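Local atomic coordinates of endo-beta-mannanase (Opitutaceae bacterium TAV5, PDB entry 7BOB), a protein that hydrolyses beta-1,4-mannosidic bonds, probably releasing mannose from the chain ends of mannan fragments as an exo-acting glycoside hydrolase of family 5. Residues 190-195 with 276-281; 198-203 with 264-269; 247-252 with 412-417. One frame throughout, in Å; residues are numbered along the deposited sequence.

Interaction 1. Residues 190-195 with 276-281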
loop_
_atom_site.group_PDB
_atom_site.type_symbol
_atom_site.label_atom_id
_atom_site.label_comp_id
_atom_site.label_asym_id
_atom_site.label_seq_id
_atom_site.Cartn_x
_atom_site.Cartn_y
_atom_site.Cartn_z
ATOM N N LEU A 190 -5.113 3.894 -41.203
ATOM C CA LEU A 190 -5.890 3.914 -39.974
ATOM C C LEU A 190 -5.135 3.112 -38.915
ATOM O O LEU A 190 -4.849 1.923 -39.109
ATOM C CB LEU A 190 -7.287 3.342 -40.205
ATOM C CG LEU A 190 -8.199 4.135 -41.152
ATOM C CD1 LEU A 190 -9.635 3.635 -41.093
ATOM C CD2 LEU A 190 -8.136 5.623 -40.847
ATOM N N ILE A 191 -4.781 3.778 -37.818
ATOM C CA ILE A 191 -4.093 3.163 -36.687
ATOM C C ILE A 191 -5.060 3.095 -35.509
ATOM O O ILE A 191 -5.734 4.081 -35.183
ATOM C CB ILE A 191 -2.813 3.933 -36.322
ATOM C CG1 ILE A 191 -1.953 4.127 -37.577
ATOM C CG2 ILE A 191 -2.018 3.188 -35.274
ATOM C CD1 ILE A 191 -0.754 5.017 -37.363
ATOM N N LEU A 192 -5.156 1.918 -34.904
ATOM C CA LEU A 192 -5.952 1.710 -33.710
ATOM C C LEU A 192 -5.003 1.518 -32.539
ATOM O O LEU A 192 -3.866 1.062 -32.714
ATOM C CB LEU A 192 -6.867 0.493 -33.847
ATOM C CG LEU A 192 -7.658 0.347 -35.151
ATOM C CD1 LEU A 192 -6.975 -0.581 -36.123
ATOM C CD2 LEU A 192 -9.029 -0.182 -34.833
ATOM N N SER A 193 -5.479 1.873 -31.342
ATOM C CA SER A 193 -4.636 1.768 -30.155
ATOM C C SER A 193 -4.460 0.323 -29.710
ATOM O O SER A 193 -3.355 -0.074 -29.348
ATOM C CB SER A 193 -5.227 2.593 -29.010
ATOM O OG SER A 193 -6.248 1.869 -28.351
ATOM N N GLY A 194 -5.520 -0.481 -29.716
ATOM C CA GLY A 194 -5.453 -1.809 -29.135
ATOM C C GLY A 194 -5.699 -1.867 -27.630
ATOM O O GLY A 194 -5.569 -2.948 -27.034
ATOM N N CYS A 195 -6.060 -0.750 -27.004
ATOM C CA CYS A 195 -6.237 -0.667 -25.559
ATOM C C CYS A 195 -7.582 -1.254 -25.118
ATOM O O CYS A 195 -8.507 -1.449 -25.918
ATOM C CB CYS A 195 -6.124 0.790 -25.107
ATOM S SG CYS A 195 -4.441 1.470 -25.251
ATOM N N PRO A 276 -14.142 7.755 -32.618
ATOM C CA PRO A 276 -14.769 6.508 -33.068
ATOM C C PRO A 276 -14.171 5.332 -32.311
ATOM O O PRO A 276 -13.000 5.357 -31.902
ATOM C CB PRO A 276 -14.445 6.461 -34.571
ATOM C CG PRO A 276 -13.252 7.350 -34.751
ATOM C CD PRO A 276 -13.296 8.387 -33.649
ATOM N N VAL A 277 -14.991 4.307 -32.080
ATOM C CA VAL A 277 -14.578 3.223 -31.197
ATOM C C VAL A 277 -14.974 1.883 -31.794
ATOM O O VAL A 277 -16.134 1.672 -32.158
ATOM C CB VAL A 277 -15.142 3.384 -29.761
ATOM C CG1 VAL A 277 -16.622 3.394 -29.767
ATOM C CG2 VAL A 277 -14.674 2.246 -28.905
ATOM N N LEU A 278 -13.987 0.987 -31.899
ATOM C CA LEU A 278 -14.142 -0.385 -32.351
ATOM C C LEU A 278 -14.218 -1.310 -31.144
ATOM O O LEU A 278 -13.336 -1.274 -30.276
ATOM C CB LEU A 278 -12.951 -0.792 -33.235
ATOM C CG LEU A 278 -12.863 -2.258 -33.656
ATOM C CD1 LEU A 278 -14.095 -2.559 -34.495
ATOM C CD2 LEU A 278 -11.605 -2.595 -34.484
ATOM N N LEU A 279 -15.248 -2.157 -31.097
ATOM C CA LEU A 279 -15.291 -3.213 -30.086
ATOM C C LEU A 279 -14.323 -4.291 -30.545
ATOM O O LEU A 279 -14.704 -5.299 -31.147
ATOM C CB LEU A 279 -16.699 -3.766 -29.902
ATOM C CG LEU A 279 -16.855 -4.744 -28.731
ATOM C CD1 LEU A 279 -16.511 -4.057 -27.422
ATOM C CD2 LEU A 279 -18.259 -5.375 -28.651
ATOM N N GLN A 280 -13.037 -4.059 -30.257
ATOM C CA GLN A 280 -11.962 -4.848 -30.853
ATOM C C GLN A 280 -11.833 -6.237 -30.248
ATOM O O GLN A 280 -11.221 -7.124 -30.867
ATOM C CB GLN A 280 -10.649 -4.102 -30.699
ATOM C CG GLN A 280 -9.487 -4.679 -31.496
ATOM C CD GLN A 280 -8.240 -3.913 -31.217
ATOM O OE1 GLN A 280 -7.926 -3.638 -30.054
ATOM N NE2 GLN A 280 -7.528 -3.528 -32.271
ATOM N N GLU A 281 -12.398 -6.437 -29.060
ATOM C CA GLU A 281 -12.382 -7.716 -28.360
ATOM C C GLU A 281 -13.632 -7.766 -27.502
ATOM O O GLU A 281 -13.848 -6.865 -26.685
ATOM C CB GLU A 281 -11.173 -7.875 -27.427
ATOM C CG GLU A 281 -9.843 -8.215 -28.042
ATOM C CD GLU A 281 -8.773 -8.396 -26.945
ATOM O OE1 GLU A 281 -9.145 -8.705 -25.779
ATOM O OE2 GLU A 281 -7.580 -8.187 -27.236
#
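L192 and L278 meet methyl to methyl, CD2 of L192 lying 3.5 Å from CD2 of L278 while the two side chains cross obliquely. CG of L278 stands anti to its backbone N (chi1 173°), which sends that methyl out from strand 277-282. L192 has a second torsion, chi2 97°, away from the staggered values. The other close approach is polar against backbone: OE1 of Q280 comes to 3.2 Å from CA of G194 and to 3.7 Å from C of G194. G194 has backbone angles at which a CB would jam against the carbonyl O of S193.

Between these two tight spots the fit is looser. CB of L192 is 4.4 Å from NE2 of Q280, and no hydrogen bond joins the segments. The CA atoms of L192 and L278 are 8.6 Å apart, too far for strand pairing. That is expected in this (beta/alpha)8 barrel: strand 237-241 comes between strands 191-192 and 277-282, so the contact reaches across the barrel interior. Backbone bonds of I191 to D235 and V236 close the barrel. All the touching residues are buried, so the loose part is interior too.

The amide of Q280, carried inward on an extended chain, is gripped at both ends: OE1 by NE2 of H240, and NE2 by OE1 of Q96 and OD1 of D152. A leucine in its place would probably leave H240, Q96 and D152 without their shared mate inside the barrel. Between L278 and Q280 an inverse gamma turn centred on L279 bends the strand, its Q280 N to L278 O bond weak at 2.8 Å; on the other segment S193 OG accepts the backbone N-H of C195 in an ST turn.

Interaction 2. Residues 198-203 with 264-269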
loop_
_atom_site.group_PDB
_atom_site.type_symbol
_atom_site.label_atom_id
_atom_site.label_comp_id
_atom_site.label_asym_id
_atom_site.label_seq_id
_atom_site.Cartn_x
_atom_site.Cartn_y
_atom_site.Cartn_z
ATOM N N GLN A 198 -9.167 -0.505 -19.314
ATOM C CA GLN A 198 -8.372 0.237 -18.347
ATOM C C GLN A 198 -8.148 1.679 -18.764
ATOM O O GLN A 198 -7.744 2.486 -17.920
ATOM C CB GLN A 198 -7.052 -0.472 -18.096
ATOM C CG GLN A 198 -7.297 -1.884 -17.639
ATOM C CD GLN A 198 -6.251 -2.362 -16.720
ATOM O OE1 GLN A 198 -6.029 -1.767 -15.676
ATOM N NE2 GLN A 198 -5.544 -3.425 -17.114
ATOM N N GLN A 199 -8.434 2.031 -20.021
ATOM C CA GLN A 199 -8.521 3.441 -20.376
ATOM C C GLN A 199 -9.523 4.174 -19.493
ATOM O O GLN A 199 -9.344 5.369 -19.222
ATOM C CB GLN A 199 -8.943 3.612 -21.837
ATOM C CG GLN A 199 -8.008 3.029 -22.871
ATOM C CD GLN A 199 -8.623 3.098 -24.259
ATOM O OE1 GLN A 199 -8.478 4.100 -24.962
ATOM N NE2 GLN A 199 -9.351 2.058 -24.632
ATOM N N VAL A 200 -10.591 3.489 -19.066
ATOM C CA VAL A 200 -11.655 4.101 -18.266
ATOM C C VAL A 200 -11.418 3.919 -16.768
ATOM O O VAL A 200 -11.596 4.854 -15.985
ATOM C CB VAL A 200 -13.027 3.517 -18.663
ATOM C CG1 VAL A 200 -14.123 4.161 -17.825
ATOM C CG2 VAL A 200 -13.304 3.726 -20.158
ATOM N N ILE A 201 -11.043 2.709 -16.340
ATOM C CA ILE A 201 -11.034 2.367 -14.922
ATOM C C ILE A 201 -9.665 2.530 -14.249
ATOM O O ILE A 201 -9.578 2.364 -13.024
ATOM C CB ILE A 201 -11.556 0.931 -14.705
ATOM C CG1 ILE A 201 -10.547 -0.088 -15.259
ATOM C CG2 ILE A 201 -12.984 0.751 -15.342
ATOM C CD1 ILE A 201 -10.694 -1.478 -14.676
ATOM N N ALA A 202 -8.590 2.815 -14.999
ATOM C CA ALA A 202 -7.291 3.098 -14.376
ATOM C C ALA A 202 -6.624 4.282 -15.069
ATOM O O ALA A 202 -7.120 4.803 -16.074
ATOM C CB ALA A 202 -6.374 1.867 -14.395
ATOM N N ASP A 203 -5.498 4.733 -14.510
ATOM C CA ASP A 203 -4.633 5.707 -15.181
ATOM C C ASP A 203 -3.332 4.988 -15.516
ATOM O O ASP A 203 -2.419 4.909 -14.696
ATOM C CB ASP A 203 -4.355 6.963 -14.363
ATOM C CG ASP A 203 -3.595 8.028 -15.175
ATOM O OD1 ASP A 203 -3.397 7.836 -16.403
ATOM O OD2 ASP A 203 -3.220 9.068 -14.594
ATOM N N LEU A 264 -19.808 -3.369 -20.699
ATOM C CA LEU A 264 -19.202 -3.103 -22.005
ATOM C C LEU A 264 -19.891 -1.942 -22.730
ATOM O O LEU A 264 -19.184 -1.018 -23.176
ATOM C CB LEU A 264 -19.181 -4.411 -22.801
ATOM C CG LEU A 264 -18.301 -4.553 -24.040
ATOM C CD1 LEU A 264 -16.912 -4.048 -23.756
ATOM C CD2 LEU A 264 -18.265 -6.019 -24.504
ATOM N N PRO A 265 -21.227 -1.859 -22.805
ATOM C CA PRO A 265 -21.831 -0.655 -23.413
ATOM C C PRO A 265 -21.440 0.627 -22.713
ATOM O O PRO A 265 -21.266 1.661 -23.372
ATOM C CB PRO A 265 -23.345 -0.910 -23.296
ATOM C CG PRO A 265 -23.464 -2.394 -23.202
ATOM C CD PRO A 265 -22.256 -2.848 -22.429
ATOM N N PHE A 266 -21.300 0.593 -21.387
ATOM C CA PHE A 266 -20.854 1.780 -20.668
ATOM C C PHE A 266 -19.445 2.184 -21.087
ATOM O O PHE A 266 -19.177 3.368 -21.333
ATOM C CB PHE A 266 -20.922 1.539 -19.164
ATOM C CG PHE A 266 -20.150 2.541 -18.371
ATOM C CD1 PHE A 266 -20.714 3.778 -18.044
ATOM C CD2 PHE A 266 -18.847 2.266 -17.959
ATOM C CE1 PHE A 266 -19.986 4.717 -17.313
ATOM C CE2 PHE A 266 -18.116 3.203 -17.211
ATOM C CZ PHE A 266 -18.692 4.427 -16.891
ATOM N N TYR A 267 -18.523 1.213 -21.154
ATOM C CA TYR A 267 -17.159 1.513 -21.608
ATOM C C TYR A 267 -17.158 2.075 -23.025
ATOM O O TYR A 267 -16.414 3.020 -23.328
ATOM C CB TYR A 267 -16.283 0.259 -21.565
ATOM C CG TYR A 267 -16.039 -0.279 -20.172
ATOM C CD1 TYR A 267 -15.713 0.570 -19.129
ATOM C CD2 TYR A 267 -16.115 -1.642 -19.912
ATOM C CE1 TYR A 267 -15.489 0.074 -17.861
ATOM C CE2 TYR A 267 -15.876 -2.145 -18.644
ATOM C CZ TYR A 267 -15.570 -1.286 -17.636
ATOM O OH TYR A 267 -15.365 -1.786 -16.386
ATOM N N VAL A 268 -17.971 1.484 -23.912
ATOM C CA VAL A 268 -18.058 1.972 -25.287
ATOM C C VAL A 268 -18.585 3.401 -25.304
ATOM O O VAL A 268 -18.049 4.265 -26.012
ATOM C CB VAL A 268 -18.930 1.024 -26.136
ATOM C CG1 VAL A 268 -19.195 1.604 -27.551
ATOM C CG2 VAL A 268 -18.269 -0.344 -26.230
ATOM N N LYS A 269 -19.607 3.684 -24.489
ATOM C CA LYS A 269 -20.151 5.038 -24.393
ATOM C C LYS A 269 -19.076 6.046 -23.994
ATOM O O LYS A 269 -18.990 7.137 -24.566
ATOM C CB LYS A 269 -21.287 5.079 -23.363
ATOM C CG LYS A 269 -22.579 4.413 -23.782
ATOM C CD LYS A 269 -23.723 4.697 -22.778
ATOM C CE LYS A 269 -24.906 3.774 -23.060
ATOM N NZ LYS A 269 -26.026 3.928 -22.077
#
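Y267 is the main surface that V200 and I201 press against, with carbons of both residues approaching its ring obliquely. CB of V200 lies 4.0 Å from CD1 of Y267, and both V200 methyls are almost as near to that same ring atom. Further along the ring, CG2 of I201 is 3.6 Å from CE1 of Y267, and equally close to the hydroxyl oxygen. I201 holds its ethyl arm, CG1, in the crowded position between backbone N and carbonyl carbon (chi1 69°), leaving CG2 as the branch that touches the tyrosine. V200 also reaches the neighbouring phenylalanine: its CG1 is 4.2 Å from CE2 of F266, a lighter contact.

Helix 258-272, which carries both rings, is the connection between strands 237-241 and 277-282 in a right-handed beta-alpha-beta crossover of the (beta/alpha)8 barrel. The short helix 198-201 belongs to the segment that follows strand 191-192. Strand 237-241 lies beneath them both, its M239 touched by Q199 from one and by Y267 and V268 from the other.

In the next shell, the hydroxyl of Y267 is hydrogen-bonded to ND1 of H248, which should limit the swing of the ring beside I201. Carbonyl oxygens of the short helix are held too, that of V200 by the hydroxyl of Y393 and that of Q199 by the hydroxyl of Y394. Q199 NE2 bonds back to the carbonyls of T238 and D196. On its far flank F266 packs against L413 and I414, and I201 against S410, all on helix 406-422.

Interaction 3. Residues 247-252 with 412-417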
loop_
_atom_site.group_PDB
_atom_site.type_symbol
_atom_site.label_atom_id
_atom_site.label_comp_id
_atom_site.label_asym_id
_atom_site.label_seq_id
_atom_site.Cartn_x
_atom_site.Cartn_y
_atom_site.Cartn_z
ATOM N N TRP A 247 -12.729 -8.528 -13.097
ATOM C CA TRP A 247 -12.000 -7.688 -14.041
ATOM C C TRP A 247 -12.516 -6.251 -14.082
ATOM O O TRP A 247 -12.092 -5.481 -14.946
ATOM C CB TRP A 247 -12.041 -8.287 -15.459
ATOM C CG TRP A 247 -11.307 -9.604 -15.557
ATOM C CD1 TRP A 247 -10.786 -10.326 -14.518
ATOM C CD2 TRP A 247 -11.034 -10.357 -16.738
ATOM N NE1 TRP A 247 -10.208 -11.481 -14.981
ATOM C CE2 TRP A 247 -10.344 -11.524 -16.340
ATOM C CE3 TRP A 247 -11.327 -10.174 -18.091
ATOM C CZ2 TRP A 247 -9.925 -12.491 -17.247
ATOM C CZ3 TRP A 247 -10.893 -11.130 -18.998
ATOM C CH2 TRP A 247 -10.210 -12.276 -18.574
ATOM N N HIS A 248 -13.412 -5.872 -13.178
ATOM C CA HIS A 248 -14.033 -4.554 -13.206
ATOM C C HIS A 248 -14.082 -3.986 -11.795
ATOM O O HIS A 248 -14.109 -4.747 -10.821
ATOM C CB HIS A 248 -15.453 -4.635 -13.786
ATOM C CG HIS A 248 -15.493 -5.289 -15.128
ATOM N ND1 HIS A 248 -15.365 -4.577 -16.303
ATOM C CD2 HIS A 248 -15.575 -6.591 -15.481
ATOM C CE1 HIS A 248 -15.390 -5.411 -17.326
ATOM N NE2 HIS A 248 -15.517 -6.639 -16.857
ATOM N N PRO A 249 -14.116 -2.657 -11.652
ATOM C CA PRO A 249 -14.096 -2.064 -10.311
ATOM C C PRO A 249 -15.419 -2.182 -9.560
ATOM O O PRO A 249 -15.446 -1.880 -8.360
ATOM C CB PRO A 249 -13.744 -0.600 -10.586
ATOM C CG PRO A 249 -14.349 -0.343 -11.922
ATOM C CD PRO A 249 -14.124 -1.624 -12.705
ATOM N N VAL A 250 -16.509 -2.565 -10.226
ATOM C CA VAL A 250 -17.768 -2.927 -9.581
ATOM C C VAL A 250 -18.035 -4.388 -9.904
ATOM O O VAL A 250 -18.020 -4.778 -11.073
ATOM C CB VAL A 250 -18.937 -2.048 -10.059
ATOM C CG1 VAL A 250 -20.210 -2.417 -9.300
ATOM C CG2 VAL A 250 -18.599 -0.574 -9.894
ATOM N N GLN A 251 -18.300 -5.184 -8.884
ATOM C CA GLN A 251 -18.388 -6.635 -9.032
ATOM C C GLN A 251 -19.813 -7.035 -9.422
ATOM O O GLN A 251 -20.715 -7.069 -8.579
ATOM C CB GLN A 251 -17.960 -7.297 -7.728
ATOM C CG GLN A 251 -17.456 -8.698 -7.872
ATOM C CD GLN A 251 -15.965 -8.744 -7.923
ATOM O OE1 GLN A 251 -15.306 -7.697 -8.037
ATOM N NE2 GLN A 251 -15.402 -9.952 -7.864
ATOM N N GLY A 252 -20.029 -7.336 -10.705
ATOM C CA GLY A 252 -21.290 -7.903 -11.136
ATOM C C GLY A 252 -21.369 -9.389 -10.838
ATOM O O GLY A 252 -20.463 -9.989 -10.267
ATOM N N ARG A 412 -18.255 4.917 -9.610
ATOM C CA ARG A 412 -19.489 5.678 -9.416
ATOM C C ARG A 412 -20.266 5.794 -10.716
ATOM O O ARG A 412 -21.507 5.768 -10.713
ATOM C CB ARG A 412 -19.176 7.070 -8.880
ATOM C CG ARG A 412 -18.500 7.092 -7.515
ATOM C CD ARG A 412 -17.849 8.457 -7.258
ATOM N NE ARG A 412 -17.688 8.732 -5.831
ATOM C CZ ARG A 412 -16.617 8.357 -5.134
ATOM N NH1 ARG A 412 -15.624 7.698 -5.752
ATOM N NH2 ARG A 412 -16.531 8.636 -3.827
ATOM N N LEU A 413 -19.549 5.929 -11.833
ATOM C CA LEU A 413 -20.223 6.059 -13.106
ATOM C C LEU A 413 -20.874 4.739 -13.494
ATOM O O LEU A 413 -22.011 4.723 -13.981
ATOM C CB LEU A 413 -19.229 6.533 -14.167
ATOM C CG LEU A 413 -18.742 7.984 -14.073
ATOM C CD1 LEU A 413 -17.708 8.264 -15.151
ATOM C CD2 LEU A 413 -19.893 8.951 -14.197
ATOM N N ILE A 414 -20.192 3.619 -13.231
ATOM C CA ILE A 414 -20.717 2.313 -13.624
ATOM C C ILE A 414 -22.049 2.048 -12.932
ATOM O O ILE A 414 -23.031 1.632 -13.562
ATOM C CB ILE A 414 -19.692 1.210 -13.317
ATOM C CG1 ILE A 414 -18.590 1.210 -14.383
ATOM C CG2 ILE A 414 -20.382 -0.148 -13.210
ATOM C CD1 ILE A 414 -17.373 0.354 -14.031
ATOM N N LEU A 415 -22.104 2.319 -11.628
ATOM C CA LEU A 415 -23.287 2.013 -10.835
ATOM C C LEU A 415 -24.423 2.962 -11.162
ATOM O O LEU A 415 -25.576 2.537 -11.308
ATOM C CB LEU A 415 -22.957 2.089 -9.338
ATOM C CG LEU A 415 -24.153 1.746 -8.459
ATOM C CD1 LEU A 415 -24.475 0.265 -8.552
ATOM C CD2 LEU A 415 -23.893 2.146 -7.026
ATOM N N ALA A 416 -24.129 4.262 -11.247
ATOM C CA ALA A 416 -25.168 5.206 -11.638
ATOM C C ALA A 416 -25.727 4.846 -13.009
ATOM O O ALA A 416 -26.945 4.855 -13.209
ATOM C CB ALA A 416 -24.621 6.630 -11.633
ATOM N N HIS A 417 -24.843 4.488 -13.952
ATOM C CA HIS A 417 -25.266 4.110 -15.297
ATOM C C HIS A 417 -26.207 2.916 -15.258
ATOM O O HIS A 417 -27.243 2.909 -15.933
ATOM C CB HIS A 417 -24.039 3.793 -16.151
ATOM C CG HIS A 417 -24.362 3.302 -17.526
ATOM N ND1 HIS A 417 -24.297 1.969 -17.875
ATOM C CD2 HIS A 417 -24.729 3.967 -18.648
ATOM C CE1 HIS A 417 -24.606 1.834 -19.151
ATOM N NE2 HIS A 417 -24.881 3.031 -19.641
#
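The pyrrolidine ring of P249 receives the end of I414 off one face, displaced past its CG-CD bond: CD1 of I414 is 3.8 Å from P249 CG and 4.0 Å from P249 CD. The two side chains cross at about a right angle. R407, S410 and R411, on the preceding turns of helix 406-422, add further contacts to the proline. The imidazole of H248 meets the ring of H197 with planes at about 45°, while its NE2 bonds to the carbonyl of Y242.

I414 has a second branch in use. With CG2 anti to the backbone N and CG1 anti to the carbonyl carbon (chi1 -78°), the residue splits its reach between two partners, CD1 to the proline and CG2 to V250. CG2 of V250 lies 3.8 Å from CG2 of I414, and the two side chains slide past each other in opposite directions. The contacts of I414 with P249 and V250 are all apolar and buried. L563 and W566 each touch both V250 and L415, and L263 and F266 back I414.

The loop 247-252 leaves barrel strand 237-241 for helix 258-272, and from within it Q251 packs on G518 of a second subunit. Helix 406-422 instead connects strands 385-389 and 427-431 of the mixed sheet, so the contact is an interface between the (beta/alpha)8 barrel and the alpha/beta domain that follows it.

Overall arrangement
The three contacts run outward from the barrel interior to the domain interface. Interactions 1 and 2, with centres 13 Å apart, touch where L279 CD1 meets L264 CD1 at 3.7 Å, strand against its own preceding helix. Interactions 2 and 3 lie closer, 10 Å between centres, and are tied by two probable hydrogen bonds of 2.8 Å, Y267 OH to H248 ND1 and K269 NZ to H417 NE2. Interactions 1 and 3 do not touch, their nearest atoms being about 7 Å apart. Family 5 enzymes carry their catalytic glutamates at the ends of barrel strands four and seven; E281, in segment 276-281, and E156, whose carboxylate lies close to it, are consistent with that.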